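Local coordinates for nitrogenase molybdenum-iron protein beta chain (Clostridium pasteurianum, PDB 4WES), which forms, with the alpha chain, the molybdenum-iron component of nitrogenase, which reduces dinitrogen to ammonium, and shares the [8Fe-7S] cluster with that chain, at residues 58-62 with 418-422; 30-34 with 202-208. One frame throughout, in Å; residues are numbered along the deposited sequence. Where two conformers were deposited one is given.

In the fold
From the N terminus the chain first runs through helix 24-33, whose last turn, with G34 after it, supplies 30-34 of contact 2, then through strand 38-43 into helix 46-60, whose end opens 58-62 of contact 1. The loop 202-208, after strand 198-200, returns to the first helix and closes contact 2; much later 418-422, between strand 406-408 and helix 426-448, returns to the second and closes contact 1 over 355 intervening residues. The two closures cross, their segments alternating along the chain. They also touch: F60 packs on both L208 and Y30, with the contact centres about 13 Å apart. Together they tie two early helices to later loops of the chain.

Contact 1 of 2, residues 58-62 with 418-422; sequences RHFKE and GHYYN. With FE2 (Fe (II) ion), chain J.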
loop_
_atom_site.group_PDB
_atom_site.type_symbol
_atom_site.label_atom_id
_atom_site.label_comp_id
_atom_site.label_asym_id
_atom_site.label_seq_id
_atom_site.Cartn_x
_atom_site.Cartn_y
_atom_site.Cartn_z
ATOM N N ARG B 58 -0.741 21.114 0.780
ATOM C CA ARG B 58 -1.207 19.916 1.493
ATOM C C ARG B 58 -1.151 18.652 0.641
ATOM O O ARG B 58 -0.930 17.552 1.161
ATOM C CB ARG B 58 -2.641 20.145 2.020
ATOM C CG ARG B 58 -2.701 21.116 3.150
ATOM C CD ARG B 58 -4.158 21.475 3.510
ATOM N NE ARG B 58 -4.214 22.248 4.754
ATOM C CZ ARG B 58 -5.251 23.005 5.115
ATOM N NH1 ARG B 58 -6.376 22.996 4.398
ATOM N NH2 ARG B 58 -5.148 23.745 6.204
ATOM N N HIS B 59 -1.407 18.794 -0.662
ATOM C CA HIS B 59 -1.382 17.683 -1.602
ATOM C C HIS B 59 0.057 17.274 -1.916
ATOM O O HIS B 59 0.403 16.102 -1.846
ATOM C CB HIS B 59 -2.160 18.087 -2.876
ATOM C CG HIS B 59 -2.136 17.065 -3.961
ATOM N ND1 HIS B 59 -3.170 16.193 -4.193
ATOM C CD2 HIS B 59 -1.237 16.875 -4.947
ATOM C CE1 HIS B 59 -2.873 15.474 -5.252
ATOM N NE2 HIS B 59 -1.713 15.868 -5.725
ATOM N N PHE B 60 0.889 18.233 -2.307
ATOM C CA PHE B 60 2.231 17.932 -2.820
ATOM C C PHE B 60 3.311 17.917 -1.747
ATOM O O PHE B 60 4.428 17.461 -2.045
ATOM C CB PHE B 60 2.599 18.949 -3.905
ATOM C CG PHE B 60 1.858 18.732 -5.185
ATOM C CD1 PHE B 60 2.130 17.615 -5.960
ATOM C CD2 PHE B 60 0.889 19.629 -5.636
ATOM C CE1 PHE B 60 1.424 17.365 -7.129
ATOM C CE2 PHE B 60 0.195 19.383 -6.813
ATOM C CZ PHE B 60 0.463 18.238 -7.551
ATOM N N LYS B 61 3.029 18.425 -0.554
ATOM C CA LYS B 61 4.047 18.614 0.479
ATOM C C LYS B 61 5.204 19.423 -0.120
ATOM O O LYS B 61 6.377 19.089 0.049
ATOM C CB LYS B 61 4.517 17.292 1.103
ATOM C CG LYS B 61 3.381 16.383 1.550
ATOM C CD LYS B 61 2.365 17.006 2.478
ATOM C CE LYS B 61 1.413 15.952 3.026
ATOM N NZ LYS B 61 0.189 16.606 3.616
ATOM N N GLU B 62 4.843 20.527 -0.764
ATOM C CA GLU B 62 5.779 21.427 -1.450
ATOM C C GLU B 62 5.316 22.844 -1.251
ATOM O O GLU B 62 4.117 23.083 -1.036
ATOM C CB GLU B 62 5.831 21.160 -2.954
ATOM C CG GLU B 62 6.486 19.846 -3.382
ATOM C CD GLU B 62 7.978 19.918 -3.147
ATOM O OE1 GLU B 62 8.683 20.451 -4.058
ATOM O OE2 GLU B 62 8.477 19.441 -2.088
ATOM N N GLY B 418 4.611 10.819 -0.795
ATOM C CA GLY B 418 5.245 10.229 -1.960
ATOM C C GLY B 418 4.336 9.852 -3.099
ATOM O O GLY B 418 4.819 9.443 -4.174
ATOM N N HIS B 419 3.025 10.007 -2.927
ATOM C CA HIS B 419 2.070 9.598 -3.948
ATOM C C HIS B 419 2.309 10.372 -5.237
ATOM O O HIS B 419 2.094 9.837 -6.328
ATOM C CB HIS B 419 0.626 9.755 -3.459
ATOM C CG HIS B 419 0.219 11.157 -3.167
ATOM N ND1 HIS B 419 -0.243 11.994 -4.149
ATOM C CD2 HIS B 419 0.208 11.875 -2.015
ATOM C CE1 HIS B 419 -0.515 13.173 -3.620
ATOM N NE2 HIS B 419 -0.254 13.130 -2.331
ATOM N N TYR B 420 2.784 11.597 -5.094
ATOM C CA TYR B 420 2.991 12.509 -6.206
ATOM C C TYR B 420 4.225 12.153 -7.047
ATOM O O TYR B 420 4.463 12.782 -8.069
ATOM C CB TYR B 420 3.058 13.986 -5.711
ATOM C CG TYR B 420 3.697 14.061 -4.364
ATOM C CD1 TYR B 420 2.902 14.150 -3.225
ATOM C CD2 TYR B 420 5.076 13.963 -4.182
ATOM C CE1 TYR B 420 3.444 14.100 -1.963
ATOM C CE2 TYR B 420 5.631 13.932 -2.928
ATOM C CZ TYR B 420 4.817 13.982 -1.806
ATOM O OH TYR B 420 5.317 13.867 -0.544
ATOM N N TYR B 421 4.969 11.118 -6.654
ATOM C CA TYR B 421 6.032 10.585 -7.474
ATOM C C TYR B 421 5.558 9.427 -8.368
ATOM O O TYR B 421 6.346 8.938 -9.153
ATOM C CB TYR B 421 7.221 10.154 -6.596
ATOM C CG TYR B 421 7.841 11.282 -5.768
ATOM C CD1 TYR B 421 8.228 12.522 -6.314
ATOM C CD2 TYR B 421 8.033 11.111 -4.446
ATOM C CE1 TYR B 421 8.764 13.520 -5.511
ATOM C CE2 TYR B 421 8.595 12.082 -3.652
ATOM C CZ TYR B 421 8.921 13.304 -4.164
ATOM O OH TYR B 421 9.442 14.307 -3.286
ATOM N N ASN B 422 4.294 8.989 -8.222
ATOM C CA ASN B 422 3.831 7.853 -9.016
ATOM C C ASN B 422 2.802 8.263 -10.049
ATOM O O ASN B 422 1.789 8.896 -9.765
ATOM C CB ASN B 422 3.312 6.646 -8.207
ATOM C CG ASN B 422 3.313 6.868 -6.709
ATOM O OD1 ASN B 422 2.283 6.694 -6.054
ATOM N ND2 ASN B 422 4.475 7.205 -6.151
HETATM FE FE FE2 J . 8.175 18.206 -0.497
HETATM O O HOH W 1 7.107 16.891 -1.782
HETATM O O HOH W 2 9.224 19.554 0.668
#
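The imidazole of H419 presents its edge to one face of H59, a T-shaped pair with centroids 4.9 Å apart and planes at 83°; CE1 of H419 does the touching, off-centre toward the rim. A chi1 of 176° puts CG of H59 opposite its own amide nitrogen and swings the ring toward H419, while N of I413 holds ND1 of H59. CD2 of H59 lies over the centre of one face of the F60 ring, and CD1 of Y420 over a face of H419. The phenol ring of Y420 lies between backbone groups: CA of G418 over one face and the carbonyl O of F60 over the other, 3.5 Å from CE1 of Y420. F60 offers its ring edge to Y420, with CD1 of F60 3.8 Å from CB of Y420. H419 NE2 also gives a weak, bent hydrogen bond to O of H59, 3.1 Å long at 129°, and another weak one to O of I413. Past the helix end, O of K61 binds the iron ion at 2.1 Å beside OE2 of E62 at 2.0 Å. Two waters also bind it, one donating to O of F60. NZ of K61 donates to O of R58, to O of M414 and to R458 O of the second beta subunit. With D301 and D305 of that subunit as further ligands, the iron bridges the two beta subunits; the three carboxylates, if ionised, would more than balance its charge.

Contact 2 of 2, residues 30-34 with 202-208; sequences YAALG and PDTSGVL
The hydroxyl of Y30 has two polar partners: OG1 of T204 donates to OH of Y30 over 2.9 Å, and the same OH bonds to the carbonyl O of V179. A threonine suits this place because its two branches do different work. While OG1 bonds the hydroxyl, CG2 lies over a face of the Y30 ring, 3.9 Å from its centroid and 19° off the normal, a CH-pi contact displaced toward the rim. With chi1 of 60°, OG1 stands between the backbone N and the carbonyl carbon of T204, which turns CG2 toward the ring. CD1 of L208 approaches the same ring obliquely, 3.5 Å from CE1 of Y30, and also touches CD1 of L33.

At the helix end, N of D203 donates to O of G34 over 3.0 Å, nearly straight at 166°. G34, having no side chain, lets P202 and the backbone of D203 come close, CB of P202 lying 4.0 Å from CA of G34. P202, after a cis peptide bond, packs CG against CB of A31, whose small side chain probably lets the proline ring come close. CG1 of V207 rests on O of L33. Within the loop, OD1 of D203 accepts from N and OG of S205, the former making an Asx turn; OD2 forms a salt bridge with K188.

Helix 181-193 touches Y30 and T204, helix 146-161 flanks A31 and P202, and helix 46-60 packs on Y30, L33 and L208. The loop after strand 198-200 is thus seated against the end of helix 24-33, with strand 38-43 reaching L33 through P40.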
loop_
_atom_site.group_PDB
_atom_site.type_symbol
_atom_site.label_atom_id
_atom_site.label_comp_id
_atom_site.label_asym_id
_atom_site.label_seq_id
_atom_site.Cartn_x
_atom_site.Cartn_y
_atom_site.Cartn_z
ATOM N N TYR B 30 -2.533 26.110 -10.493
ATOM C CA TYR B 30 -1.775 24.943 -10.844
ATOM C C TYR B 30 -1.224 25.035 -12.271
ATOM O O TYR B 30 -0.044 24.786 -12.511
ATOM C CB TYR B 30 -2.660 23.702 -10.655
ATOM C CG TYR B 30 -1.971 22.400 -10.979
ATOM C CD1 TYR B 30 -1.036 21.866 -10.117
ATOM C CD2 TYR B 30 -2.228 21.698 -12.159
ATOM C CE1 TYR B 30 -0.370 20.698 -10.418
ATOM C CE2 TYR B 30 -1.599 20.522 -12.454
ATOM C CZ TYR B 30 -0.658 20.007 -11.587
ATOM O OH TYR B 30 0.054 18.863 -11.855
ATOM N N ALA B 31 -2.087 25.378 -13.208
ATOM C CA ALA B 31 -1.623 25.574 -14.591
ATOM C C ALA B 31 -0.503 26.590 -14.677
ATOM O O ALA B 31 0.482 26.385 -15.428
ATOM C CB ALA B 31 -2.808 25.969 -15.479
ATOM N N ALA B 32 -0.646 27.718 -13.990
ATOM C CA ALA B 32 0.352 28.748 -14.017
ATOM C C ALA B 32 1.706 28.293 -13.449
ATOM O O ALA B 32 2.765 28.683 -13.940
ATOM C CB ALA B 32 -0.130 29.977 -13.284
ATOM N N LEU B 33 1.652 27.469 -12.408
ATOM C CA LEU B 33 2.882 26.892 -11.868
ATOM C C LEU B 33 3.557 25.940 -12.867
ATOM O O LEU B 33 4.702 25.538 -12.672
ATOM C CB LEU B 33 2.623 26.210 -10.530
ATOM C CG LEU B 33 2.346 27.185 -9.393
ATOM C CD1 LEU B 33 1.873 26.442 -8.146
ATOM C CD2 LEU B 33 3.562 28.026 -9.024
ATOM N N GLY B 34 2.853 25.575 -13.931
ATOM C CA GLY B 34 3.426 24.800 -15.033
ATOM C C GLY B 34 4.096 25.642 -16.099
ATOM O O GLY B 34 4.411 25.106 -17.178
ATOM N N PRO B 202 0.435 23.106 -19.800
ATOM C CA PRO B 202 1.391 23.377 -18.725
ATOM C C PRO B 202 2.196 22.115 -18.349
ATOM O O PRO B 202 1.822 20.998 -18.735
ATOM C CB PRO B 202 0.512 23.822 -17.541
ATOM C CG PRO B 202 -0.844 24.076 -18.149
ATOM C CD PRO B 202 -0.943 23.132 -19.299
ATOM N N ASP B 203 3.281 22.315 -17.603
ATOM C CA ASP B 203 4.106 21.193 -17.138
ATOM C C ASP B 203 4.617 21.528 -15.752
ATOM O O ASP B 203 5.508 22.339 -15.611
ATOM C CB ASP B 203 5.257 20.959 -18.128
ATOM C CG ASP B 203 6.187 19.870 -17.677
ATOM O OD1 ASP B 203 5.870 19.134 -16.727
ATOM O OD2 ASP B 203 7.275 19.740 -18.307
ATOM N N THR B 204 4.021 20.901 -14.728
ATOM C CA THR B 204 4.400 21.177 -13.347
ATOM C C THR B 204 5.487 20.219 -12.839
ATOM O O THR B 204 5.860 20.285 -11.660
ATOM C CB THR B 204 3.187 21.078 -12.419
ATOM O OG1 THR B 204 2.711 19.740 -12.567
ATOM C CG2 THR B 204 2.114 22.091 -12.810
ATOM N N SER B 205 5.994 19.327 -13.701
ATOM C CA SER B 205 7.106 18.489 -13.286
ATOM C C SER B 205 8.326 19.357 -13.011
ATOM O O SER B 205 8.616 20.316 -13.723
ATOM C CB SER B 205 7.400 17.396 -14.309
ATOM O OG SER B 205 7.864 17.882 -15.523
ATOM N N GLY B 206 9.033 19.039 -11.941
ATOM C CA GLY B 206 10.109 19.884 -11.485
ATOM C C GLY B 206 9.652 21.178 -10.855
ATOM O O GLY B 206 10.482 22.078 -10.637
ATOM N N VAL B 207 8.342 21.306 -10.563
ATOM C CA VAL B 207 7.829 22.480 -9.888
ATOM C C VAL B 207 7.077 22.063 -8.593
ATOM O O VAL B 207 7.322 22.656 -7.544
ATOM C CB VAL B 207 6.886 23.314 -10.791
ATOM C CG1 VAL B 207 6.444 24.588 -10.060
ATOM C CG2 VAL B 207 7.570 23.665 -12.097
ATOM N N LEU B 208 6.179 21.098 -8.718
ATOM C CA LEU B 208 5.402 20.625 -7.555
ATOM C C LEU B 208 5.798 19.229 -7.094
ATOM O O LEU B 208 5.119 18.633 -6.279
ATOM C CB LEU B 208 3.918 20.741 -7.857
ATOM C CG LEU B 208 3.393 22.162 -7.745
ATOM C CD1 LEU B 208 2.078 22.358 -8.455
ATOM C CD2 LEU B 208 3.269 22.597 -6.296
#